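Local structure of chloroplastic group IIB intron splicing facilitator CRS2, chloroplastic (Zea mays, 1RYB) at residues Trp18-Leu23 and Val72-Pro77; Val37-Val42 and Lys76-Met81; Ala47-Thr52 and Gly65-Val70; Ile56-Leu61 and Ile88-Ala93; His101-Tyr106 and Glu142-Ser147. The protein is required for the splicing of group IIB introns in chloroplasts, forming complexes with CAF1 or CAF2, and lacks the peptidyl-tRNA hydrolase activity its family is named for. All coordinates share one frame; numbering follows the deposited sequence.

Interaction 1: residues Trp18-Leu23 and Val72-Pro77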
# COMPACT_ATOMS: atom_id res chain seq x y z
N TRP A 18 -2.81 -2.50 -13.83
CA TRP A 18 -3.01 -2.10 -12.43
C TRP A 18 -1.79 -1.35 -11.95
O TRP A 18 -0.66 -1.58 -12.40
CB TRP A 18 -3.19 -3.29 -11.46
CG TRP A 18 -4.57 -3.91 -11.55
CD1 TRP A 18 -5.09 -4.59 -12.65
CD2 TRP A 18 -5.57 -3.95 -10.52
NE1 TRP A 18 -6.35 -5.02 -12.36
CE2 TRP A 18 -6.69 -4.62 -11.06
CE3 TRP A 18 -5.65 -3.43 -9.21
CZ2 TRP A 18 -7.80 -4.91 -10.26
CZ3 TRP A 18 -6.85 -3.63 -8.48
CH2 TRP A 18 -7.88 -4.35 -9.01
N LEU A 19 -2.04 -0.47 -10.98
CA LEU A 19 -0.94 0.23 -10.35
C LEU A 19 -1.08 -0.14 -8.90
O LEU A 19 -2.07 0.17 -8.31
CB LEU A 19 -1.06 1.74 -10.60
CG LEU A 19 0.10 2.61 -10.07
CD1 LEU A 19 -0.24 4.06 -10.52
CD2 LEU A 19 0.03 2.62 -8.52
N ILE A 20 -0.09 -0.86 -8.35
CA ILE A 20 -0.14 -1.33 -7.02
C ILE A 20 0.83 -0.50 -6.22
O ILE A 20 2.10 -0.65 -6.37
CB ILE A 20 0.23 -2.86 -7.00
CG1 ILE A 20 -0.84 -3.69 -7.82
CG2 ILE A 20 0.29 -3.35 -5.53
CD1 ILE A 20 -0.39 -5.08 -8.08
N ALA A 21 0.28 0.36 -5.35
CA ALA A 21 1.17 1.30 -4.62
C ALA A 21 1.15 1.08 -3.13
O ALA A 21 0.10 0.97 -2.57
CB ALA A 21 0.72 2.76 -4.93
N GLY A 22 2.33 0.96 -2.53
CA GLY A 22 2.46 0.79 -1.08
C GLY A 22 3.02 2.12 -0.54
O GLY A 22 3.98 2.70 -1.14
N LEU A 23 2.36 2.66 0.53
CA LEU A 23 2.71 3.93 1.15
C LEU A 23 3.82 3.80 2.20
O LEU A 23 3.93 2.79 2.93
CB LEU A 23 1.48 4.58 1.77
CG LEU A 23 0.40 4.76 0.69
CD1 LEU A 23 -0.68 5.65 1.25
CD2 LEU A 23 1.01 5.48 -0.54
N VAL A 72 1.05 -5.00 -14.58
CA VAL A 72 0.90 -4.15 -13.41
C VAL A 72 2.16 -3.31 -13.25
O VAL A 72 3.28 -3.67 -13.73
CB VAL A 72 0.78 -5.04 -12.12
CG1 VAL A 72 -0.34 -6.07 -12.21
CG2 VAL A 72 2.09 -5.79 -11.75
N LEU A 73 2.02 -2.25 -12.49
CA LEU A 73 3.21 -1.56 -12.01
C LEU A 73 3.18 -1.60 -10.50
O LEU A 73 2.11 -1.59 -9.94
CB LEU A 73 3.48 -0.20 -12.61
CG LEU A 73 2.40 0.82 -12.51
CD1 LEU A 73 3.09 2.18 -12.47
CD2 LEU A 73 1.53 0.82 -13.76
N VAL A 74 4.31 -1.82 -9.88
CA VAL A 74 4.40 -1.84 -8.42
C VAL A 74 5.17 -0.64 -8.02
O VAL A 74 6.18 -0.42 -8.55
CB VAL A 74 4.96 -3.16 -7.82
CG1 VAL A 74 4.01 -4.33 -8.07
CG2 VAL A 74 6.31 -3.46 -8.35
N VAL A 75 4.66 0.17 -7.10
CA VAL A 75 5.24 1.48 -6.84
C VAL A 75 5.42 1.80 -5.34
O VAL A 75 4.54 1.49 -4.56
CB VAL A 75 4.19 2.50 -7.34
CG1 VAL A 75 4.58 3.94 -7.06
CG2 VAL A 75 3.83 2.31 -8.79
N LYS A 76 6.54 2.43 -5.01
CA LYS A 76 6.86 2.95 -3.67
C LYS A 76 7.21 4.41 -3.89
O LYS A 76 8.32 4.75 -4.38
CB LYS A 76 8.07 2.25 -3.02
CG LYS A 76 7.71 0.76 -2.72
CD LYS A 76 8.69 0.10 -1.72
CE LYS A 76 10.05 -0.09 -2.35
NZ LYS A 76 11.05 -0.79 -1.49
N PRO A 77 6.29 5.30 -3.60
CA PRO A 77 6.59 6.70 -3.73
C PRO A 77 7.70 7.07 -2.75
O PRO A 77 7.79 6.56 -1.62
CB PRO A 77 5.31 7.44 -3.28
CG PRO A 77 4.19 6.40 -3.41
CD PRO A 77 4.91 5.08 -3.17
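Leu19 fits its isobutyl group between Leu73 and Val75 of the neighbouring strand. Its CG lies 3.8 Å from Leu73 CG, while its CD2 reaches on to Val75 CG2, also at 3.8 Å, so one branched bump occupies the hollow between two others. Leu73 meets it from a rotated position: its chi1 of 55° sets CG between the backbone N and the carbonyl carbon, where it faces Leu19 CG. Leu73 CD2 in turn lies 3.5 Å from Trp18 O. An alanine in place of Leu73 would probably open a gap beside Leu19 CG, where Leu73 CG and CD1 now lie.

On the other face of the pair Ile20 lies between Val72 and Val74, with CB 4.2 Å from Val74 CG1 and CD1 at the same distance from Val72 CB. Backbone bonds running from Leu73 N to Trp18 O, Ile20 N to Leu73 O, Val75 N to Ile20 O and Gly22 N to Val75 O fix this register. The ladder stops at Pro77, which has no N-H to offer; its CD lies 3.3 Å from Gly22 O, and that buried carbonyl has no hydrogen-bond partner in the model.

Helix 37-48 lies over the Ile20 and Val74 side, and helix 84-94 over the side of Ala21 and Val75. With 16° between their axes, the segments are thus two parallel strands in the middle of the mixed sheet of the peptidyl-tRNA hydrolase fold, with helices on both faces.

Interaction 2: residues Val37-Val42 and Lys76-Met81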
# COMPACT_ATOMS: atom_id res chain seq x y z
N VAL A 37 4.70 -0.11 6.46
CA VAL A 37 4.33 -1.46 6.16
C VAL A 37 3.78 -1.62 4.75
O VAL A 37 3.85 -2.69 4.22
CB VAL A 37 3.40 -2.03 7.26
CG1 VAL A 37 2.00 -1.39 7.26
CG2 VAL A 37 3.32 -3.56 7.30
N GLY A 38 3.16 -0.59 4.19
CA GLY A 38 2.74 -0.71 2.80
C GLY A 38 3.90 -0.98 1.87
O GLY A 38 3.78 -1.69 0.86
N PHE A 39 5.01 -0.37 2.16
CA PHE A 39 6.24 -0.63 1.39
C PHE A 39 6.63 -2.14 1.51
O PHE A 39 6.99 -2.83 0.54
CB PHE A 39 7.41 0.18 1.99
CG PHE A 39 7.60 1.60 1.41
CD1 PHE A 39 6.62 2.23 0.63
CD2 PHE A 39 8.80 2.27 1.63
CE1 PHE A 39 6.87 3.51 0.13
CE2 PHE A 39 9.08 3.55 1.14
CZ PHE A 39 8.08 4.17 0.39
N GLU A 40 6.54 -2.68 2.75
CA GLU A 40 6.87 -4.10 2.92
C GLU A 40 6.00 -4.98 2.07
O GLU A 40 6.43 -5.98 1.52
CB GLU A 40 6.69 -4.51 4.42
CG GLU A 40 7.74 -3.78 5.37
CD GLU A 40 7.70 -4.41 6.75
OE1 GLU A 40 7.58 -3.78 7.76
OE2 GLU A 40 7.60 -5.70 6.73
N MET A 41 4.69 -4.67 2.04
CA MET A 41 3.75 -5.51 1.26
C MET A 41 4.09 -5.47 -0.22
O MET A 41 4.10 -6.50 -0.88
CB MET A 41 2.27 -5.08 1.46
CG MET A 41 1.26 -6.00 0.78
SD MET A 41 1.19 -7.63 1.56
CE MET A 41 0.23 -7.25 3.07
N VAL A 42 4.25 -4.26 -0.76
CA VAL A 42 4.62 -4.18 -2.15
C VAL A 42 6.01 -4.85 -2.43
O VAL A 42 6.20 -5.46 -3.48
CB VAL A 42 4.45 -2.79 -2.81
CG1 VAL A 42 3.00 -2.35 -2.67
CG2 VAL A 42 5.38 -1.76 -2.26
N LYS A 76 6.54 2.43 -5.01
CA LYS A 76 6.86 2.95 -3.67
C LYS A 76 7.21 4.41 -3.89
O LYS A 76 8.32 4.75 -4.38
CB LYS A 76 8.07 2.25 -3.02
CG LYS A 76 7.71 0.76 -2.72
CD LYS A 76 8.69 0.10 -1.72
CE LYS A 76 10.05 -0.09 -2.35
NZ LYS A 76 11.05 -0.79 -1.49
N PRO A 77 6.29 5.30 -3.60
CA PRO A 77 6.59 6.70 -3.73
C PRO A 77 7.70 7.07 -2.75
O PRO A 77 7.79 6.56 -1.62
CB PRO A 77 5.31 7.44 -3.28
CG PRO A 77 4.19 6.40 -3.41
CD PRO A 77 4.91 5.08 -3.17
N GLN A 78 8.60 7.89 -3.24
CA GLN A 78 9.70 8.38 -2.46
C GLN A 78 9.55 9.89 -2.23
O GLN A 78 10.52 10.64 -2.31
CB GLN A 78 11.05 8.11 -3.18
CG GLN A 78 11.15 6.62 -3.60
CD GLN A 78 11.25 5.68 -2.42
OE1 GLN A 78 10.55 4.62 -2.39
NE2 GLN A 78 12.15 6.01 -1.49
N SER A 79 8.33 10.30 -1.96
CA SER A 79 8.00 11.72 -1.83
C SER A 79 7.80 12.18 -0.37
O SER A 79 7.57 13.35 -0.09
CB SER A 79 6.64 11.78 -2.49
OG SER A 79 5.78 10.77 -1.92
N TYR A 80 7.86 11.23 0.53
CA TYR A 80 7.38 11.33 1.92
C TYR A 80 5.91 11.05 1.90
O TYR A 80 5.21 11.36 0.89
CB TYR A 80 7.65 12.67 2.64
CG TYR A 80 9.12 12.79 2.95
CD1 TYR A 80 9.95 13.49 2.09
CD2 TYR A 80 9.67 12.20 4.09
CE1 TYR A 80 11.31 13.65 2.42
CE2 TYR A 80 11.02 12.29 4.40
CZ TYR A 80 11.85 12.99 3.52
OH TYR A 80 13.19 13.10 3.85
N MET A 81 5.44 10.47 3.00
CA MET A 81 4.02 10.02 3.12
C MET A 81 2.95 11.07 2.72
O MET A 81 2.03 10.81 1.99
CB MET A 81 3.79 9.58 4.57
CG MET A 81 2.42 8.98 4.78
SD MET A 81 2.17 7.51 3.78
CE MET A 81 2.88 6.26 4.90
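Phe39 receives the aliphatic chain of Lys76 over one face of its ring. Lys76 CB comes first, 3.6 Å from Phe39 CE1. CG then presses on Val42 CG2 at 3.5 Å, tighter than usual for two carbons, and also comes near Phe39 CD1. CD is the atom that lies over the ring: it is 3.9 Å from the centroid of the Phe39 ring and 22° off the normal, a CH-pi contact displaced toward the rim. Beyond CD the Lys76 chain bends (chi3 -69°), which places CE, and Lys76 NZ finally makes a salt bridge with Asp43.

The far end of the ring has a different neighbour. Phe39 CZ lies 3.1 Å from Pro77 O, which sits in the plane of the ring, so the carbonyl oxygen meets an aromatic C-H at the edge. An alanine at Phe39 would probably leave Lys76 CB and CD without the ring face beside them and Pro77 O without its edge contact, so that the lysine chain is held less firmly.

The contact joins the start of helix 37-48 to the end of strand 70-77, which leads into the loop carrying Tyr80, by similarity a tRNA-binding residue. On its other flanks the helix touches Ile105 of strand 102-108 through Met41 and Val42 and Leu179 of helix 169-192 through Glu40 and Met41, while Pro77 rests on Ala87 and Ile88 of helix 84-94.

Interaction 3: residues Ala47-Thr52 and Gly65-Val70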
# COMPACT_ATOMS: atom_id res chain seq x y z
N ALA A 47 8.55 -9.19 -5.13
CA ALA A 47 9.35 -10.38 -5.10
C ALA A 47 8.59 -11.60 -5.65
O ALA A 47 9.12 -12.37 -6.42
CB ALA A 47 9.92 -10.68 -3.70
N GLU A 48 7.38 -11.83 -5.18
CA GLU A 48 6.63 -12.95 -5.61
C GLU A 48 6.34 -12.93 -7.09
O GLU A 48 6.22 -13.96 -7.68
CB GLU A 48 5.33 -12.95 -4.87
CG GLU A 48 4.38 -14.08 -5.28
CD GLU A 48 4.69 -15.32 -4.50
OE1 GLU A 48 5.67 -15.41 -3.77
OE2 GLU A 48 3.81 -16.28 -4.68
N GLU A 49 6.22 -11.79 -7.74
CA GLU A 49 5.89 -11.84 -9.14
C GLU A 49 7.08 -11.60 -10.07
O GLU A 49 6.91 -11.31 -11.27
CB GLU A 49 4.78 -10.81 -9.52
CG GLU A 49 3.51 -10.80 -8.64
CD GLU A 49 2.71 -12.10 -8.74
OE1 GLU A 49 2.06 -12.56 -7.83
OE2 GLU A 49 2.94 -12.74 -9.85
N GLY A 50 8.30 -11.62 -9.50
CA GLY A 50 9.53 -11.46 -10.27
C GLY A 50 9.67 -10.12 -10.85
O GLY A 50 10.13 -9.95 -12.01
N ILE A 51 9.35 -9.11 -10.01
CA ILE A 51 9.47 -7.74 -10.49
C ILE A 51 10.58 -7.01 -9.76
O ILE A 51 10.70 -7.07 -8.55
CB ILE A 51 8.14 -6.93 -10.44
CG1 ILE A 51 7.05 -7.57 -11.25
CG2 ILE A 51 8.38 -5.53 -10.96
CD1 ILE A 51 5.64 -7.04 -10.83
N THR A 52 11.45 -6.33 -10.49
CA THR A 52 12.50 -5.62 -9.81
C THR A 52 12.14 -4.09 -9.76
O THR A 52 11.72 -3.49 -10.80
CB THR A 52 13.90 -5.99 -10.42
OG1 THR A 52 13.71 -6.89 -11.53
CG2 THR A 52 14.75 -6.74 -9.38
N GLY A 65 5.73 -5.25 -14.45
CA GLY A 65 5.69 -6.66 -14.69
C GLY A 65 4.23 -7.10 -14.90
O GLY A 65 3.42 -6.40 -15.45
N SER A 66 3.95 -8.27 -14.52
CA SER A 66 2.58 -8.77 -14.60
C SER A 66 2.26 -9.76 -13.48
O SER A 66 3.14 -10.33 -12.81
CB SER A 66 2.26 -9.36 -15.95
OG SER A 66 3.23 -10.32 -16.20
N ILE A 67 0.95 -9.89 -13.28
CA ILE A 67 0.35 -10.87 -12.35
C ILE A 67 -0.51 -11.73 -13.27
O ILE A 67 -1.45 -11.18 -13.93
CB ILE A 67 -0.50 -10.23 -11.22
CG1 ILE A 67 0.42 -9.43 -10.28
CG2 ILE A 67 -1.30 -11.33 -10.44
CD1 ILE A 67 -0.32 -9.00 -9.01
N GLY A 68 -0.13 -13.02 -13.50
CA GLY A 68 -0.89 -13.73 -14.48
C GLY A 68 -0.68 -12.98 -15.80
O GLY A 68 0.46 -12.59 -16.11
N GLU A 69 -1.73 -12.77 -16.57
CA GLU A 69 -1.71 -12.06 -17.85
C GLU A 69 -1.96 -10.58 -17.68
O GLU A 69 -2.06 -9.86 -18.66
CB GLU A 69 -2.75 -12.64 -18.86
CG GLU A 69 -2.51 -14.16 -19.13
CD GLU A 69 -3.70 -14.93 -19.71
OE1 GLU A 69 -4.69 -14.38 -20.22
OE2 GLU A 69 -3.53 -16.25 -19.69
N VAL A 70 -2.08 -10.13 -16.43
CA VAL A 70 -2.39 -8.72 -16.22
C VAL A 70 -1.11 -7.92 -16.01
O VAL A 70 -0.34 -8.20 -15.11
CB VAL A 70 -3.32 -8.51 -14.95
CG1 VAL A 70 -3.84 -7.07 -14.82
CG2 VAL A 70 -4.49 -9.50 -15.01
O HOH W 1 1.73 -14.41 -12.24
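Ile51 packs directly onto the backbone of Gly65: its CG1 stands 3.8 Å from Gly65 CA, and CD1 lies at 3.9 Å from the same atom. This close approach depends on the missing side chain, because a CB on residue 65 would point straight into Ile51 CG1. Next to it, Glu49 contributes its aliphatic part. Its CG lies 3.8 Å from Ile67 CG1, and the bend that follows (chi2 -65°) keeps CD equally close to that carbon.

Toward solvent the contact becomes polar and indirect, with no direct hydrogen bond between the two segments. Water 1 links them instead, giving a proton to Glu49 OE2 at 3.2 Å and accepting one from Gly68 N at 2.6 Å. The other carboxylate oxygen, Glu49 OE1, forms a salt bridge with Arg187. Gly68 belongs to the type II' turn Ile67-Val70, and on the other segment Gly50, with positive phi, is the C-prime residue of a Schellman motif.

The contact therefore ties the exit of helix 37-48 to the end of strand 60-67. Ile51 also touches Val72 and Val74 of strand 70-77, and Ile67 reaches Ile20 of strand 18-22 and Leu191 of helix 169-192.

Interaction 4: residues Ile56-Leu61 and Ile88-Ala93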
# COMPACT_ATOMS: atom_id res chain seq x y z
N ILE A 56 13.16 4.72 -11.71
CA ILE A 56 12.94 5.98 -11.02
C ILE A 56 12.06 6.85 -11.89
O ILE A 56 12.45 7.16 -13.00
CB ILE A 56 14.27 6.69 -10.71
CG1 ILE A 56 14.92 5.91 -9.50
CG2 ILE A 56 13.93 8.16 -10.34
CD1 ILE A 56 16.31 6.38 -9.08
N GLN A 57 10.87 7.25 -11.41
CA GLN A 57 9.96 8.04 -12.21
C GLN A 57 8.92 8.66 -11.32
O GLN A 57 8.50 8.02 -10.35
CB GLN A 57 9.26 7.09 -13.22
CG GLN A 57 8.33 7.77 -14.28
CD GLN A 57 7.51 6.79 -15.12
OE1 GLN A 57 7.62 5.58 -15.01
NE2 GLN A 57 6.70 7.34 -16.01
N SER A 58 8.52 9.88 -11.63
CA SER A 58 7.42 10.54 -10.87
C SER A 58 7.53 10.42 -9.33
O SER A 58 6.59 9.96 -8.64
CB SER A 58 6.06 9.92 -11.29
OG SER A 58 5.00 10.71 -10.74
N LYS A 59 8.69 10.79 -8.80
CA LYS A 59 8.98 10.78 -7.34
C LYS A 59 8.85 9.43 -6.75
O LYS A 59 8.63 9.36 -5.55
CB LYS A 59 7.93 11.64 -6.64
CG LYS A 59 7.86 13.10 -7.13
CD LYS A 59 6.85 13.94 -6.32
CE LYS A 59 7.18 15.42 -6.32
NZ LYS A 59 7.16 15.93 -7.70
N SER A 60 9.06 8.35 -7.53
CA SER A 60 8.88 7.02 -6.99
C SER A 60 9.96 6.08 -7.44
O SER A 60 10.67 6.35 -8.40
CB SER A 60 7.58 6.43 -7.59
OG SER A 60 6.47 7.27 -7.21
N LEU A 61 9.98 4.96 -6.81
CA LEU A 61 10.67 3.76 -7.25
C LEU A 61 9.54 2.88 -7.78
O LEU A 61 8.48 2.77 -7.14
CB LEU A 61 11.33 2.97 -6.08
CG LEU A 61 12.72 3.41 -5.82
CD1 LEU A 61 13.21 2.67 -4.56
CD2 LEU A 61 13.55 3.08 -7.07
N ILE A 88 1.70 9.21 -7.18
CA ILE A 88 0.78 8.28 -7.78
C ILE A 88 -0.09 8.85 -8.88
O ILE A 88 -0.35 8.19 -9.89
CB ILE A 88 -0.00 7.59 -6.68
CG1 ILE A 88 0.95 6.68 -5.88
CG2 ILE A 88 -1.17 6.80 -7.29
CD1 ILE A 88 0.47 6.48 -4.44
N GLY A 89 -0.60 10.08 -8.71
CA GLY A 89 -1.47 10.63 -9.77
C GLY A 89 -0.81 10.61 -11.12
O GLY A 89 -1.38 10.14 -12.08
N PRO A 90 0.39 11.20 -11.22
CA PRO A 90 1.06 11.26 -12.49
C PRO A 90 1.36 9.91 -13.08
O PRO A 90 1.39 9.77 -14.31
CB PRO A 90 2.30 12.14 -12.34
CG PRO A 90 1.91 13.08 -11.20
CD PRO A 90 1.00 12.23 -10.32
N LEU A 91 1.66 8.94 -12.23
CA LEU A 91 1.92 7.60 -12.76
C LEU A 91 0.63 6.97 -13.39
O LEU A 91 0.67 6.27 -14.41
CB LEU A 91 2.43 6.67 -11.61
CG LEU A 91 3.91 6.95 -11.26
CD1 LEU A 91 4.36 6.21 -9.93
CD2 LEU A 91 4.83 6.66 -12.49
N ALA A 92 -0.49 7.12 -12.71
CA ALA A 92 -1.72 6.54 -13.22
C ALA A 92 -2.04 7.14 -14.60
O ALA A 92 -2.61 6.50 -15.51
CB ALA A 92 -2.88 6.86 -12.26
N ALA A 93 -1.69 8.44 -14.73
CA ALA A 93 -1.95 9.17 -15.98
C ALA A 93 -1.02 8.67 -17.06
O ALA A 93 -1.46 8.22 -18.09
CB ALA A 93 -1.91 10.74 -15.81
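Leu91 projects from helix 84-94 into the bend of a beta hairpin whose type I' turn spans Gln57 to Ser60, and its three outer carbons carry most of the contact. CG and CD2 both lie 3.7 Å from Ser58 CB. A chi1 of -76° sets Leu91 CG anti to the carbonyl carbon, where it meets that serine carbon. CD1 points instead to the other arm of the hairpin, 3.6 Å from Ser60 OG. CD2 also meets the carboxamide of Gln57: it is 3.8 Å from Gln57 CD and only slightly farther from that residue's CG, OE1 and NE2, which sets the methyl against the group as a whole and not at one end of it.

A second shell holds these groups. Gln57 OE1 is hydrogen-bonded to Tyr95 OH, which steadies the amide beside Leu91. A bond from Ser58 OG to Ala87 O is more tentative, since it is seen for one of two deposited conformers of the serine. Further in, Leu91 touches Val75 and Leu62, so the helix side chain packs on the sheet as well as on the turn.

The hairpin fixes its own bend through main-chain bonds in both directions between Gln57 and Ser60. One side-chain bond adds to them: Ser60 OG donates to Ser58 O at 3.0 Å, coming from 49° above the carbonyl plane.

Interaction 5: residues His101-Tyr106 and Glu142-Ser147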
# COMPACT_ATOMS: atom_id res chain seq x y z
N HIS A 101 -8.33 0.44 -10.82
CA HIS A 101 -7.15 -0.44 -10.82
C HIS A 101 -5.96 0.18 -10.12
O HIS A 101 -4.82 -0.27 -10.28
CB HIS A 101 -6.75 -0.81 -12.26
CG HIS A 101 -7.66 -1.80 -12.87
ND1 HIS A 101 -7.45 -2.25 -14.15
CD2 HIS A 101 -8.80 -2.41 -12.36
CE1 HIS A 101 -8.46 -3.13 -14.41
NE2 HIS A 101 -9.29 -3.23 -13.34
N ILE A 102 -6.24 1.25 -9.38
CA ILE A 102 -5.20 1.89 -8.59
C ILE A 102 -5.36 1.34 -7.21
O ILE A 102 -6.28 1.75 -6.47
CB ILE A 102 -5.39 3.40 -8.54
CG1 ILE A 102 -5.34 3.99 -9.99
CG2 ILE A 102 -4.29 4.01 -7.66
CD1 ILE A 102 -5.62 5.48 -10.02
N LEU A 103 -4.45 0.38 -6.83
CA LEU A 103 -4.56 -0.28 -5.53
C LEU A 103 -3.63 0.38 -4.56
O LEU A 103 -2.41 0.34 -4.75
CB LEU A 103 -4.25 -1.78 -5.67
CG LEU A 103 -4.14 -2.61 -4.40
CD1 LEU A 103 -5.49 -2.63 -3.66
CD2 LEU A 103 -3.85 -4.05 -4.85
N LEU A 104 -4.23 0.88 -3.44
CA LEU A 104 -3.40 1.46 -2.39
C LEU A 104 -3.25 0.49 -1.25
O LEU A 104 -4.22 -0.05 -0.76
CB LEU A 104 -3.94 2.81 -1.79
CG LEU A 104 -3.41 4.03 -2.49
CD1 LEU A 104 -1.98 4.32 -2.11
CD2 LEU A 104 -3.61 3.93 -4.02
N ILE A 105 -2.00 0.35 -0.76
CA ILE A 105 -1.67 -0.54 0.37
C ILE A 105 -1.04 0.30 1.49
O ILE A 105 -0.03 0.96 1.24
CB ILE A 105 -0.75 -1.69 -0.12
CG1 ILE A 105 -1.39 -2.35 -1.34
CG2 ILE A 105 -0.55 -2.72 1.04
CD1 ILE A 105 -0.67 -3.68 -1.68
N TYR A 106 -1.57 0.22 2.72
CA TYR A 106 -1.04 1.14 3.76
C TYR A 106 -1.40 0.67 5.17
O TYR A 106 -2.15 -0.27 5.32
CB TYR A 106 -1.68 2.56 3.51
CG TYR A 106 -3.22 2.50 3.74
CD1 TYR A 106 -3.77 2.77 4.99
CD2 TYR A 106 -4.10 2.01 2.78
CE1 TYR A 106 -5.14 2.69 5.20
CE2 TYR A 106 -5.46 1.76 3.02
CZ TYR A 106 -6.00 2.18 4.23
OH TYR A 106 -7.35 2.00 4.54
N GLU A 142 -13.11 6.03 -5.26
CA GLU A 142 -13.48 4.71 -5.65
C GLU A 142 -12.34 3.85 -6.19
O GLU A 142 -12.45 3.24 -7.29
CB GLU A 142 -14.72 4.67 -6.59
CG GLU A 142 -15.96 5.47 -6.08
CD GLU A 142 -15.76 6.97 -5.90
OE1 GLU A 142 -16.29 7.60 -4.98
OE2 GLU A 142 -15.03 7.57 -6.84
N PHE A 143 -11.28 3.83 -5.44
CA PHE A 143 -10.18 2.98 -5.79
C PHE A 143 -10.02 1.92 -4.69
O PHE A 143 -10.29 2.17 -3.55
CB PHE A 143 -8.86 3.77 -6.08
CG PHE A 143 -8.41 4.64 -4.95
CD1 PHE A 143 -7.56 4.14 -3.96
CD2 PHE A 143 -8.86 5.96 -4.86
CE1 PHE A 143 -7.14 4.93 -2.89
CE2 PHE A 143 -8.46 6.76 -3.79
CZ PHE A 143 -7.61 6.24 -2.80
N PRO A 144 -9.56 0.75 -5.04
CA PRO A 144 -9.38 -0.27 -4.03
C PRO A 144 -8.17 -0.02 -3.07
O PRO A 144 -7.16 0.53 -3.46
CB PRO A 144 -9.10 -1.55 -4.80
CG PRO A 144 -8.63 -1.07 -6.15
CD PRO A 144 -9.22 0.28 -6.39
N ARG A 145 -8.33 -0.52 -1.83
CA ARG A 145 -7.33 -0.40 -0.79
C ARG A 145 -7.20 -1.64 -0.07
O ARG A 145 -8.19 -2.23 0.37
CB ARG A 145 -7.73 0.58 0.31
CG ARG A 145 -8.23 1.91 -0.14
CD ARG A 145 -9.71 1.88 -0.37
NE ARG A 145 -10.11 3.14 -1.00
CZ ARG A 145 -10.31 4.24 -0.32
NH1 ARG A 145 -10.19 4.26 1.02
NH2 ARG A 145 -10.67 5.35 -0.98
N LEU A 146 -5.96 -1.96 0.31
CA LEU A 146 -5.70 -3.07 1.21
C LEU A 146 -5.10 -2.46 2.46
O LEU A 146 -3.98 -1.90 2.45
CB LEU A 146 -4.70 -4.09 0.64
CG LEU A 146 -4.37 -5.24 1.58
CD1 LEU A 146 -5.56 -6.19 1.75
CD2 LEU A 146 -3.17 -5.99 1.02
N SER A 147 -5.91 -2.48 3.57
CA SER A 147 -5.45 -1.90 4.84
C SER A 147 -4.67 -2.97 5.55
O SER A 147 -5.10 -4.14 5.56
CB SER A 147 -6.65 -1.55 5.78
OG SER A 147 -7.44 -0.54 5.20
O HOH W 2 -9.65 2.58 3.08
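Tyr106 has Ser147 CA over one face of its ring, 4.1 Å above the plane and displaced toward the rim, and Arg145 CB at the edge, 3.7 Å from Tyr106 CE2 and in the ring plane. The guanidinium of Arg145 is turned 84° against this ring. Its NH2 lies instead over a face of the Phe143 ring, near the rim, while its NE donates to Phe143 O at 2.7 Å within the guanidinium plane. The Phe143 ring also receives Leu104 CD2, 3.8 Å from its CE1.

Beneath these groups run two parallel strands, their axes 12° apart. They are joined by Leu104 N to Pro144 O, Leu146 N to Leu104 O and Tyr106 N to Leu146 O. On the face away from the tyrosine, Ile105 and Leu146 lie side by side, pointing the same way.

The phenol oxygen gathers the polar part. Tyr106 OH is 2.6 Å from Ser147 OG and 2.8 Å from water 2, and that water accepts a proton from Arg145 NH1. Ser147 OG is also bonded to Asp108 OD2, and His127 meets the Tyr106 ring edge to face. The result is a chain from a carboxylate through two hydroxyls and a water to a cation. It would probably polarise both hydroxyls, and it probably fixes the orientation of the Tyr106 ring, beside Asp107, which by similarity corresponds to the residue supporting the active-site histidine of the hydrolases.

From the N terminus, strand 18-22 pairs with 72-77, and interaction 1 closes the long loop between them. Interaction 2 starts later, at helix 37-48, but ends on the same stretch, sharing Lys76 and Pro77. Interaction 3 lies wholly within both loops, tying the exit of that helix to strand 60-67. Interaction 4 crosses all three: it opens at 56-61, inside them, and closes on helix 84-94, beyond them. Interaction 5 follows in series, adding strand 145-149 to strand 102-108. The last two still meet, Ala92 and Ile88 packing on Ile102 and Leu104, while strand 102-108 bonds to strand 18-22, making one continuous sheet.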